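Local coordinates for beta 1-3 glucanase (Clostridium beijerinckii NCIMB 8052, PDB 5H4E), which probably hydrolyses beta-1,3-linked glucans, acting as a beta-1,3-glucanase of glycoside hydrolase family 64, at residues H62-T67 and T71-N76; A120-A125 and D129-I134; R154-C159 and P209-G214. All blocks are in the same frame, centred on the assembly; numbering follows the deposited sequence.

Contact 1: residues H62-T67 and T71-N76; sequences HLTKTT and TFNYSN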
ATOM      1  N   HIS A  62      26.071   9.798   7.119  1.00 40.22           N
ATOM      2  CA  HIS A  62      25.287   9.378   5.966  1.00 37.44           C
ATOM      3  C   HIS A  62      25.687   7.978   5.533  1.00 37.94           C
ATOM      4  O   HIS A  62      26.686   7.428   6.001  1.00 35.86           O
ATOM      5  CB  HIS A  62      25.449  10.340   4.791  1.00 35.11           C
ATOM      6  CG  HIS A  62      26.822  10.344   4.183  1.00 40.38           C
ATOM      7  ND1 HIS A  62      27.311   9.297   3.420  1.00 43.01           N
ATOM      8  CD2 HIS A  62      27.803  11.281   4.184  1.00 43.07           C
ATOM      9  CE1 HIS A  62      28.539   9.574   3.018  1.00 41.24           C
ATOM     10  NE2 HIS A  62      28.856  10.781   3.460  1.00 43.67           N
ATOM     11  N   LEU A  63      24.897   7.403   4.633  1.00 32.89           N
ATOM     12  CA  LEU A  63      25.145   6.060   4.153  1.00 30.54           C
ATOM     13  C   LEU A  63      25.812   6.125   2.792  1.00 29.07           C
ATOM     14  O   LEU A  63      25.637   7.088   2.055  1.00 31.82           O
ATOM     15  CB  LEU A  63      23.829   5.267   4.080  1.00 30.88           C
ATOM     16  CG  LEU A  63      23.073   5.067   5.398  1.00 26.85           C
ATOM     17  CD1 LEU A  63      21.653   4.493   5.161  1.00 25.48           C
ATOM     18  CD2 LEU A  63      23.864   4.159   6.326  1.00 28.68           C
ATOM     19  N   THR A  64      26.576   5.094   2.464  1.00 28.94           N
ATOM     20  CA  THR A  64      27.172   4.994   1.143  1.00 29.50           C
ATOM     21  C   THR A  64      27.005   3.575   0.619  1.00 30.01           C
ATOM     22  O   THR A  64      27.099   2.607   1.378  1.00 30.60           O
ATOM     23  CB  THR A  64      28.654   5.380   1.167  1.00 30.57           C
ATOM     24  OG1 THR A  64      28.794   6.650   1.813  1.00 38.09           O
ATOM     25  CG2 THR A  64      29.214   5.478  -0.248  1.00 35.01           C
ATOM     26  N   LYS A  65      26.734   3.452  -0.676  1.00 30.58           N
ATOM     27  CA  LYS A  65      26.532   2.139  -1.281  1.00 31.41           C
ATOM     28  C   LYS A  65      27.060   2.111  -2.709  1.00 30.76           C
ATOM     29  O   LYS A  65      26.851   3.056  -3.477  1.00 31.18           O
ATOM     30  CB  LYS A  65      25.045   1.765  -1.250  1.00 32.59           C
ATOM     31  CG  LYS A  65      24.686   0.474  -1.978  1.00 30.45           C
ATOM     32  CD  LYS A  65      25.099  -0.763  -1.202  1.00 30.81           C
ATOM     33  CE  LYS A  65      24.593  -2.032  -1.902  1.00 33.08           C
ATOM     34  NZ  LYS A  65      25.285  -3.274  -1.408  1.00 33.34           N
ATOM     35  N   THR A  66      27.761   1.035  -3.058  1.00 29.79           N
ATOM     36  CA  THR A  66      28.183   0.816  -4.439  1.00 29.65           C
ATOM     37  C   THR A  66      27.259  -0.171  -5.140  1.00 29.13           C
ATOM     38  O   THR A  66      27.166  -1.331  -4.732  1.00 30.85           O
ATOM     39  CB  THR A  66      29.620   0.288  -4.514  1.00 28.98           C
ATOM     40  OG1 THR A  66      30.507   1.234  -3.899  1.00 30.53           O
ATOM     41  CG2 THR A  66      30.023   0.049  -5.974  1.00 28.97           C
ATOM     42  N   THR A  67      26.579   0.296  -6.186  1.00 27.38           N
ATOM     43  CA  THR A  67      25.687  -0.545  -6.978  1.00 29.24           C
ATOM     44  C   THR A  67      26.368  -0.822  -8.319  1.00 27.79           C
ATOM     45  O   THR A  67      27.446  -0.283  -8.576  1.00 26.46           O
ATOM     46  CB  THR A  67      24.305   0.131  -7.183  1.00 28.68           C
ATOM     47  OG1 THR A  67      24.423   1.215  -8.109  1.00 32.47           O
ATOM     48  CG2 THR A  67      23.779   0.659  -5.868  1.00 29.38           C
ATOM     49  N   THR A  71      28.780   4.534  -7.250  1.00 35.86           N
ATOM     50  CA  THR A  71      28.841   4.702  -5.796  1.00 33.69           C
ATOM     51  C   THR A  71      28.129   6.003  -5.374  1.00 37.87           C
ATOM     52  O   THR A  71      28.391   7.069  -5.940  1.00 28.86           O
ATOM     53  CB  THR A  71      30.305   4.710  -5.309  1.00 31.95           C
ATOM     54  OG1 THR A  71      30.916   3.464  -5.652  1.00 32.19           O
ATOM     55  CG2 THR A  71      30.401   4.921  -3.792  1.00 32.24           C
ATOM     56  N   PHE A  72      27.221   5.917  -4.398  1.00 32.71           N
ATOM     57  CA  PHE A  72      26.444   7.090  -3.991  1.00 31.07           C
ATOM     58  C   PHE A  72      26.297   7.246  -2.474  1.00 33.24           C
ATOM     59  O   PHE A  72      26.431   6.278  -1.721  1.00 29.20           O
ATOM     60  CB  PHE A  72      25.045   7.045  -4.617  1.00 32.83           C
ATOM     61  CG  PHE A  72      25.018   6.516  -6.024  1.00 36.49           C
ATOM     62  CD1 PHE A  72      25.201   7.368  -7.105  1.00 37.69           C
ATOM     63  CD2 PHE A  72      24.791   5.165  -6.268  1.00 34.34           C
ATOM     64  CE1 PHE A  72      25.169   6.886  -8.413  1.00 39.81           C
ATOM     65  CE2 PHE A  72      24.757   4.674  -7.572  1.00 39.29           C
ATOM     66  CZ  PHE A  72      24.947   5.540  -8.646  1.00 38.36           C
ATOM     67  N   ASN A  73      26.006   8.477  -2.047  1.00 33.41           N
ATOM     68  CA  ASN A  73      25.703   8.801  -0.649  1.00 33.57           C
ATOM     69  C   ASN A  73      24.200   8.970  -0.421  1.00 28.79           C
ATOM     70  O   ASN A  73      23.502   9.544  -1.257  1.00 30.05           O
ATOM     71  CB  ASN A  73      26.407  10.093  -0.214  1.00 32.31           C
ATOM     72  CG  ASN A  73      27.910   9.928  -0.049  1.00 37.10           C
ATOM     73  OD1 ASN A  73      28.434   8.814  -0.031  1.00 38.22           O
ATOM     74  ND2 ASN A  73      28.608  11.051   0.103  1.00 37.17           N
ATOM     75  N   TYR A  74      23.705   8.508   0.723  1.00 29.42           N
ATOM     76  CA  TYR A  74      22.274   8.624   1.008  1.00 28.93           C
ATOM     77  C   TYR A  74      22.027   9.214   2.375  1.00 27.13           C
ATOM     78  O   TYR A  74      22.853   9.072   3.270  1.00 29.19           O
ATOM     79  CB  TYR A  74      21.593   7.260   0.922  1.00 28.86           C
ATOM     80  CG  TYR A  74      21.803   6.552  -0.395  1.00 26.50           C
ATOM     81  CD1 TYR A  74      22.968   5.827  -0.637  1.00 27.94           C
ATOM     82  CD2 TYR A  74      20.832   6.598  -1.393  1.00 28.48           C
ATOM     83  CE1 TYR A  74      23.168   5.169  -1.839  1.00 27.55           C
ATOM     84  CE2 TYR A  74      21.024   5.943  -2.599  1.00 27.37           C
ATOM     85  CZ  TYR A  74      22.199   5.232  -2.815  1.00 27.27           C
ATOM     86  OH  TYR A  74      22.393   4.583  -4.014  1.00 26.27           O
ATOM     87  N   SER A  75      20.874   9.857   2.538  1.00 26.91           N
ATOM     88  CA  SER A  75      20.454  10.365   3.838  1.00 25.06           C
ATOM     89  C   SER A  75      20.422   9.246   4.868  1.00 29.00           C
ATOM     90  O   SER A  75      20.528   8.062   4.533  1.00 30.03           O
ATOM     91  CB  SER A  75      19.077  11.001   3.746  1.00 28.68           C
ATOM     92  OG  SER A  75      18.109  10.016   3.412  1.00 25.74           O
ATOM     93  N   ASN A  76      20.276   9.614   6.128  1.00 23.86           N
ATOM     94  CA  ASN A  76      20.220   8.610   7.168  1.00 25.28           C
ATOM     95  C   ASN A  76      19.246   9.064   8.233  1.00 29.62           C
ATOM     96  O   ASN A  76      19.627   9.650   9.251  1.00 30.00           O
ATOM     97  CB  ASN A  76      21.599   8.345   7.756  1.00 28.24           C
ATOM     98  CG  ASN A  76      21.612   7.139   8.675  1.00 35.92           C
ATOM     99  OD1 ASN A  76      20.601   6.444   8.825  1.00 30.17           O
ATOM    100  ND2 ASN A  76      22.757   6.882   9.300  1.00 34.51           N
TER
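Leu63 and Tyr74, and then Lys65 and Phe72, face each other as antiparallel hydrogen-bonded pairs, so the segments 62-67 and 71-76 are joined by four backbone bonds. The axes of the short strands 63-67 and 71-74 approach to 4.6 Å, their N-to-C directions 157° apart, close to antiparallel. Tyr74 N reaches Leu63 O at 2.7 Å, and His62 ND1 meets the same oxygen at 3.1 Å from above the opposite face of the carbonyl plane. One backbone oxygen is thus gripped twice, which restrains the rotation of the imidazole. With CG between its backbone N and carbonyl carbon (chi1 67°), the His62 ring swings over the Asn73 side chain. There it receives Asn73 CB over one face, a CH-pi contact, with the ring and amide planes 37° apart. Thr64 and Asn73 lie alongside, pointing the same way; Thr64 OG1 donates to Asn73 OD1 over 2.9 Å, approaching from above the amide plane, while ND2 is taken by Asp58. On the same face Thr66 OG1 and Thr71 OG1 share a 2.9 Å hydrogen bond, and the methyls Thr64 CG2 and Thr71 CG2 touch diagonally at 3.8 Å. The other face carries Leu63, Lys65, Phe72 and Tyr74: Leu63 CB packs on Tyr74 CB, and the aliphatic Lys65 CB lies 3.9 Å from Tyr74 CE1. Thr67 OG1, hydrogen-bonded to Asp69 N, merely touches the Phe72 ring edge. Tyr106, Lys108 and Pro130 pack on this face, Lys108 in a cation-pi contact with Tyr74. Hydrogen-bonded and non-hydrogen-bonded pairs, two of each in alternation, make an ordinary two-stranded antiparallel beta hairpin, centred about 26 Å from the chain centre.

Contact 2: residues A120-A125 and D129-I134; sequences AGPNLA and DPNTGI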
ATOM      1  N   ALA A 120      13.470   9.482  -2.695  1.00 29.30           N
ATOM      2  CA  ALA A 120      13.292   8.250  -3.441  1.00 26.81           C
ATOM      3  C   ALA A 120      13.434   7.091  -2.476  1.00 25.02           C
ATOM      4  O   ALA A 120      14.505   6.879  -1.914  1.00 26.21           O
ATOM      5  CB  ALA A 120      14.311   8.143  -4.568  1.00 29.24           C
ATOM      6  N   GLY A 121      12.345   6.366  -2.256  1.00 26.30           N
ATOM      7  CA  GLY A 121      12.405   5.138  -1.488  1.00 26.01           C
ATOM      8  C   GLY A 121      12.829   4.025  -2.427  1.00 29.75           C
ATOM      9  O   GLY A 121      13.152   4.283  -3.584  1.00 27.48           O
ATOM     10  N   PRO A 122      12.834   2.780  -1.939  1.00 27.95           N
ATOM     11  CA  PRO A 122      13.272   1.663  -2.784  1.00 24.19           C
ATOM     12  C   PRO A 122      12.468   1.578  -4.074  1.00 25.97           C
ATOM     13  O   PRO A 122      11.244   1.672  -4.052  1.00 27.13           O
ATOM     14  CB  PRO A 122      13.017   0.433  -1.905  1.00 24.93           C
ATOM     15  CG  PRO A 122      13.054   0.964  -0.497  1.00 24.09           C
ATOM     16  CD  PRO A 122      12.492   2.352  -0.569  1.00 25.92           C
ATOM     17  N   ASN A 123      13.157   1.429  -5.195  1.00 22.11           N
ATOM     18  CA  ASN A 123      12.483   1.092  -6.429  1.00 26.54           C
ATOM     19  C   ASN A 123      12.989  -0.261  -6.870  1.00 24.94           C
ATOM     20  O   ASN A 123      13.966  -0.350  -7.611  1.00 23.06           O
ATOM     21  CB  ASN A 123      12.723   2.136  -7.516  1.00 27.22           C
ATOM     22  CG  ASN A 123      12.176   1.699  -8.874  1.00 29.13           C
ATOM     23  OD1 ASN A 123      11.325   0.809  -8.961  1.00 25.85           O
ATOM     24  ND2 ASN A 123      12.671   2.320  -9.939  1.00 30.56           N
ATOM     25  N   LEU A 124      12.326  -1.319  -6.422  1.00 21.64           N
ATOM     26  CA  LEU A 124      12.851  -2.662  -6.647  1.00 24.61           C
ATOM     27  C   LEU A 124      12.617  -3.155  -8.074  1.00 24.88           C
ATOM     28  O   LEU A 124      12.957  -4.291  -8.398  1.00 25.77           O
ATOM     29  CB  LEU A 124      12.241  -3.643  -5.649  1.00 23.41           C
ATOM     30  CG  LEU A 124      12.550  -3.263  -4.204  1.00 23.59           C
ATOM     31  CD1 LEU A 124      11.899  -4.226  -3.228  1.00 21.68           C
ATOM     32  CD2 LEU A 124      14.075  -3.158  -3.971  1.00 24.13           C
ATOM     33  N   ALA A 125      12.045  -2.307  -8.926  1.00 21.96           N
ATOM     34  CA  ALA A 125      11.970  -2.619 -10.353  1.00 22.42           C
ATOM     35  C   ALA A 125      13.351  -2.439 -10.991  1.00 24.71           C
ATOM     36  O   ALA A 125      13.644  -3.008 -12.051  1.00 22.71           O
ATOM     37  CB  ALA A 125      10.933  -1.741 -11.047  1.00 21.79           C
ATOM     38  N   ASP A 129      19.047  -0.859  -7.775  1.00 22.92           N
ATOM     39  CA  ASP A 129      18.634  -0.094  -6.598  1.00 22.95           C
ATOM     40  C   ASP A 129      19.483  -0.499  -5.386  1.00 22.19           C
ATOM     41  O   ASP A 129      19.771  -1.676  -5.197  1.00 20.87           O
ATOM     42  CB  ASP A 129      17.149  -0.315  -6.307  1.00 20.80           C
ATOM     43  CG  ASP A 129      16.592   0.682  -5.292  1.00 22.10           C
ATOM     44  OD1 ASP A 129      16.738   0.440  -4.079  1.00 20.96           O
ATOM     45  OD2 ASP A 129      16.007   1.707  -5.704  1.00 23.36           O
ATOM     46  N   PRO A 130      19.887   0.476  -4.561  1.00 21.58           N
ATOM     47  CA  PRO A 130      20.735   0.209  -3.388  1.00 23.87           C
ATOM     48  C   PRO A 130      20.062  -0.661  -2.329  1.00 20.97           C
ATOM     49  O   PRO A 130      20.742  -1.222  -1.465  1.00 24.86           O
ATOM     50  CB  PRO A 130      21.002   1.611  -2.823  1.00 20.60           C
ATOM     51  CG  PRO A 130      19.869   2.434  -3.311  1.00 23.25           C
ATOM     52  CD  PRO A 130      19.565   1.909  -4.682  1.00 25.05           C
ATOM     53  N   ASN A 131      18.740  -0.778  -2.405  1.00 21.84           N
ATOM     54  CA  ASN A 131      17.976  -1.501  -1.399  1.00 21.80           C
ATOM     55  C   ASN A 131      17.617  -2.931  -1.798  1.00 20.55           C
ATOM     56  O   ASN A 131      16.906  -3.618  -1.066  1.00 19.91           O
ATOM     57  CB  ASN A 131      16.695  -0.731  -1.078  1.00 19.57           C
ATOM     58  CG  ASN A 131      16.977   0.650  -0.529  1.00 21.55           C
ATOM     59  OD1 ASN A 131      17.334   0.799   0.637  1.00 23.74           O
ATOM     60  ND2 ASN A 131      16.820   1.665  -1.365  1.00 18.84           N
ATOM     61  N   THR A 132      18.107  -3.379  -2.948  1.00 22.37           N
ATOM     62  CA  THR A 132      17.840  -4.741  -3.399  1.00 24.18           C
ATOM     63  C   THR A 132      18.241  -5.768  -2.342  1.00 22.33           C
ATOM     64  O   THR A 132      19.336  -5.714  -1.787  1.00 21.77           O
ATOM     65  CB  THR A 132      18.573  -5.062  -4.730  1.00 25.05           C
ATOM     66  OG1 THR A 132      19.958  -4.731  -4.612  1.00 31.43           O
ATOM     67  CG2 THR A 132      17.969  -4.257  -5.861  1.00 29.58           C
ATOM     68  N   GLY A 133      17.337  -6.689  -2.038  1.00 21.90           N
ATOM     69  CA  GLY A 133      17.645  -7.733  -1.083  1.00 21.98           C
ATOM     70  C   GLY A 133      17.433  -7.415   0.392  1.00 20.70           C
ATOM     71  O   GLY A 133      17.497  -8.325   1.228  1.00 20.03           O
ATOM     72  N   ILE A 134      17.200  -6.152   0.740  1.00 18.54           N
ATOM     73  CA  ILE A 134      17.054  -5.802   2.158  1.00 18.22           C
ATOM     74  C   ILE A 134      15.656  -6.156   2.683  1.00 18.62           C
ATOM     75  O   ILE A 134      14.649  -5.932   1.998  1.00 20.95           O
ATOM     76  CB  ILE A 134      17.334  -4.314   2.408  1.00 18.75           C
ATOM     77  CG1 ILE A 134      18.744  -3.939   1.924  1.00 20.74           C
ATOM     78  CG2 ILE A 134      17.189  -3.980   3.882  1.00 17.59           C
ATOM     79  CD1 ILE A 134      19.051  -2.454   2.041  1.00 21.94           C
TER
HETATM   80  O   HOH W   1      15.860   4.324  -4.460  1.00 32.13           O
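Asp129 turns its carboxylate toward Asn123, whose backbone N-H meets OD2 at 2.9 Å from well above the carboxylate plane. The aspartate CG stands opposite its backbone N (chi1 -167°), which carries the group across the gap to the segment 120-125. The other oxygen serves its own segment: Asp129 OD1 accepts from Asn131 N at 2.9 Å on its anti side, and from Asn131 ND2 at 3.0 Å through its syn lone pair. Three N-H groups therefore hold the carboxylate. A water lies within hydrogen-bonding distance of both Asp129 OD2 and Gly121 O, though it has more acceptors in reach than protons to give. Asn131 lies obliquely against the Pro122 ring, its CB 3.9 Å from Pro122 CB and its ND2 at the same distance from Pro122 CG; the amide oxygen is occupied by Tyr106 N. Further along, Leu124 brings the single methyl CD2 against the backbone of the turn, 4.1 Å from both Asn131 O and Thr132 CA, while Phe136 lies against Pro122 and Leu124. Thr132 OG1 returns to Asp129 O at 3.1 Å, almost in line with the carbonyl bond, reinforcing the type I turn from Asp129 to Thr132. An Asx turn superposed on a type I beta turn, its carboxylate bridging to a neighbouring backbone N-H, is found here in the connection between strands 117-120 and 136-144.

Contact 3: residues R154-C159 and P209-G214; sequences RVDQFC and PASGLG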
ATOM      1  N   ARG A 154       0.298  -4.665   1.389  1.00 14.01           N
ATOM      2  CA  ARG A 154       0.903  -5.640   0.486  1.00 14.96           C
ATOM      3  C   ARG A 154       0.702  -5.201  -0.953  1.00 16.04           C
ATOM      4  O   ARG A 154       0.678  -6.021  -1.860  1.00 17.49           O
ATOM      5  CB  ARG A 154       0.315  -7.043   0.694  1.00 18.28           C
ATOM      6  CG  ARG A 154       1.108  -7.895   1.675  1.00 14.46           C
ATOM      7  CD  ARG A 154       1.095  -7.272   3.066  1.00 14.33           C
ATOM      8  NE  ARG A 154       2.049  -7.905   3.975  1.00 17.31           N
ATOM      9  CZ  ARG A 154       3.337  -7.589   4.056  1.00 15.99           C
ATOM     10  NH1 ARG A 154       3.848  -6.634   3.275  1.00 13.14           N
ATOM     11  NH2 ARG A 154       4.118  -8.219   4.925  1.00 14.97           N
ATOM     12  N   VAL A 155       0.572  -3.901  -1.172  1.00 14.29           N
ATOM     13  CA  VAL A 155       0.300  -3.402  -2.514  1.00 15.07           C
ATOM     14  C   VAL A 155       1.508  -3.607  -3.430  1.00 18.90           C
ATOM     15  O   VAL A 155       1.348  -3.900  -4.608  1.00 15.16           O
ATOM     16  CB  VAL A 155      -0.113  -1.918  -2.460  1.00 17.19           C
ATOM     17  CG1 VAL A 155      -0.143  -1.305  -3.855  1.00 19.93           C
ATOM     18  CG2 VAL A 155      -1.484  -1.810  -1.798  1.00 19.00           C
ATOM     19  N   ASP A 156       2.711  -3.498  -2.874  1.00 17.34           N
ATOM     20  CA  ASP A 156       3.936  -3.677  -3.658  1.00 19.08           C
ATOM     21  C   ASP A 156       4.605  -5.033  -3.437  1.00 14.60           C
ATOM     22  O   ASP A 156       5.221  -5.586  -4.353  1.00 16.08           O
ATOM     23  CB  ASP A 156       4.951  -2.570  -3.329  1.00 19.93           C
ATOM     24  CG  ASP A 156       4.630  -1.252  -4.014  1.00 24.94           C
ATOM     25  OD1 ASP A 156       3.701  -1.210  -4.828  1.00 31.14           O
ATOM     26  OD2 ASP A 156       5.325  -0.253  -3.748  1.00 31.29           O
ATOM     27  N   GLN A 157       4.489  -5.573  -2.226  1.00 16.52           N
ATOM     28  CA  GLN A 157       5.274  -6.745  -1.852  1.00 14.38           C
ATOM     29  C   GLN A 157       4.775  -7.451  -0.590  1.00 17.42           C
ATOM     30  O   GLN A 157       4.001  -6.885   0.197  1.00 15.25           O
ATOM     31  CB  GLN A 157       6.739  -6.335  -1.629  1.00 15.66           C
ATOM     32  CG  GLN A 157       6.848  -5.340  -0.498  1.00 18.57           C
ATOM     33  CD  GLN A 157       8.250  -5.216   0.082  1.00 18.98           C
ATOM     34  OE1 GLN A 157       9.239  -5.184  -0.649  1.00 20.25           O
ATOM     35  NE2 GLN A 157       8.333  -5.136   1.404  1.00 17.79           N
ATOM     36  N   PHE A 158       5.233  -8.690  -0.414  1.00 14.72           N
ATOM     37  CA  PHE A 158       5.329  -9.313   0.897  1.00 13.24           C
ATOM     38  C   PHE A 158       6.776  -9.687   1.179  1.00 16.11           C
ATOM     39  O   PHE A 158       7.357 -10.515   0.456  1.00 17.94           O
ATOM     40  CB  PHE A 158       4.474 -10.566   1.005  1.00 16.17           C
ATOM     41  CG  PHE A 158       4.695 -11.322   2.288  1.00 15.83           C
ATOM     42  CD1 PHE A 158       3.976 -10.999   3.426  1.00 16.25           C
ATOM     43  CD2 PHE A 158       5.641 -12.329   2.366  1.00 16.57           C
ATOM     44  CE1 PHE A 158       4.199 -11.673   4.623  1.00 14.81           C
ATOM     45  CE2 PHE A 158       5.870 -13.009   3.548  1.00 16.89           C
ATOM     46  CZ  PHE A 158       5.157 -12.678   4.683  1.00 16.89           C
ATOM     47  N   CYS A 159       7.342  -9.118   2.237  1.00 15.77           N
ATOM     48  CA  CYS A 159       8.709  -9.451   2.641  1.00 17.25           C
ATOM     49  C   CYS A 159       8.735 -10.204   3.975  1.00 17.05           C
ATOM     50  O   CYS A 159       9.253 -11.306   4.045  1.00 17.82           O
ATOM     51  CB  CYS A 159       9.576  -8.189   2.731  1.00 15.93           C
ATOM     52  SG  CYS A 159      11.267  -8.541   3.260  1.00 16.31           S
ATOM     53  N   PRO A 209       1.860  -8.309  -8.481  1.00 14.73           N
ATOM     54  CA  PRO A 209       1.880  -8.656  -9.913  1.00 18.50           C
ATOM     55  C   PRO A 209       2.613  -7.666 -10.826  1.00 17.15           C
ATOM     56  O   PRO A 209       3.448  -8.082 -11.632  1.00 18.66           O
ATOM     57  CB  PRO A 209       0.395  -8.707 -10.269  1.00 18.51           C
ATOM     58  CG  PRO A 209      -0.245  -9.247  -9.019  1.00 16.44           C
ATOM     59  CD  PRO A 209       0.532  -8.560  -7.884  1.00 16.71           C
ATOM     60  N   ALA A 210       2.299  -6.385 -10.718  1.00 14.63           N
ATOM     61  CA  ALA A 210       2.914  -5.419 -11.611  1.00 17.33           C
ATOM     62  C   ALA A 210       3.839  -4.494 -10.842  1.00 18.08           C
ATOM     63  O   ALA A 210       4.023  -3.339 -11.216  1.00 21.20           O
ATOM     64  CB  ALA A 210       1.858  -4.629 -12.348  1.00 18.59           C
ATOM     65  N   SER A 211       4.424  -5.000  -9.760  1.00 18.22           N
ATOM     66  CA  SER A 211       5.366  -4.198  -8.984  1.00 18.72           C
ATOM     67  C   SER A 211       6.745  -4.830  -9.003  1.00 20.17           C
ATOM     68  O   SER A 211       6.866  -6.058  -9.022  1.00 18.92           O
ATOM     69  CB  SER A 211       4.884  -4.033  -7.536  1.00 20.33           C
ATOM     70  OG  SER A 211       5.845  -3.327  -6.758  1.00 24.68           O
ATOM     71  N   GLY A 212       7.784  -3.992  -9.008  1.00 19.35           N
ATOM     72  CA  GLY A 212       9.152  -4.474  -8.902  1.00 22.12           C
ATOM     73  C   GLY A 212       9.511  -5.439 -10.007  1.00 20.04           C
ATOM     74  O   GLY A 212       9.368  -5.108 -11.184  1.00 21.37           O
ATOM     75  N   LEU A 213       9.939  -6.646  -9.632  1.00 19.24           N
ATOM     76  CA  LEU A 213      10.269  -7.691 -10.609  1.00 18.22           C
ATOM     77  C   LEU A 213       9.060  -8.580 -10.929  1.00 19.73           C
ATOM     78  O   LEU A 213       9.205  -9.694 -11.437  1.00 17.15           O
ATOM     79  CB  LEU A 213      11.427  -8.555 -10.100  1.00 21.64           C
ATOM     80  CG  LEU A 213      12.730  -7.832  -9.742  1.00 21.81           C
ATOM     81  CD1 LEU A 213      13.786  -8.828  -9.245  1.00 19.10           C
ATOM     82  CD2 LEU A 213      13.268  -7.024 -10.928  1.00 23.00           C
ATOM     83  N   GLY A 214       7.872  -8.072 -10.626  1.00 18.90           N
ATOM     84  CA  GLY A 214       6.634  -8.767 -10.938  1.00 16.37           C
ATOM     85  C   GLY A 214       6.442  -9.004 -12.430  1.00 21.34           C
ATOM     86  O   GLY A 214       6.926  -8.234 -13.266  1.00 19.57           O
TER
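Asp156 and Ser211 make a slight polar contact at the surface, in which a loop hydroxyl meets the backbone just beyond a short two-stranded sheet. Strands 157-158 and 206-207 form that antiparallel ladder, and its backbone bonding continues to Asp156 through Ala208. Past this point the chain from Pro209 to Gly214 peels away toward helix 227-236, and a single pair of residues keeps the segments 154-159 and 209-214 in touch. Only 98 Å² of surface is buried, and the nearest alpha carbons, those of Asp156 and Ser211, are 5.5 Å apart. Ser211 points its CB toward the partner segment, and with OG opposite the backbone N (chi1 176°) the hydroxyl is thrust out to the Asp156 main chain. Ser211 OG lies 3.4 Å from Asp156 O, a weak hydrogen bond whose proton has another acceptor within reach. The carboxylate stands close by: Asp156 OD1 is 3.6 Å from Ser211 OG, and Asp156 CB is 3.6 Å from Ser211 OG as well. The hydroxyl thus lies near both the carbonyl and the side chain of one residue. Ser211 also opens a type II' beta turn, closed by Gly214 N to Ser211 O at 2.8 Å, with Gly212 at positive phi as the second residue. The turn bond is the stronger local restraint, and Pro209 adds backbone pairing with Phe216 and packing on Phe333 and Leu283. On the other segment the stronger chemistry faces elsewhere: Arg154 forms salt bridges with Asp178 and Glu137, and Phe158 stacks on Trp337. One long, weak hydroxyl bond whose proton may go elsewhere, with no apolar side-chain packing between the two segments, implies a weak link between the loop and the end of the ladder.

Overall arrangement
The three contacts grade from regular to slight. Contact 1 is partly buried and lies farthest from the chain centre; repeated backbone bonds hold its hairpin. Contacts 2 and 3 are surface contacts without a ladder between their segments: contact 2 relies chiefly on one carboxylate, contact 3 on one weak hydroxyl bond. Both segments of contact 2 belong to the single connection between strands 117-120 and 136-144, whereas contact 3 joins parts 50 residues apart. Contact 2 has its centre about 12 Å from each of the other centres. Pro130 packs against Lys65, Thr67 and Tyr74 of the hairpin, whereas Leu124 and Ala125 touch Gln157, Gly212 and Leu213. Contacts 1 and 3 do not meet, their nearest atoms being about 14 Å apart.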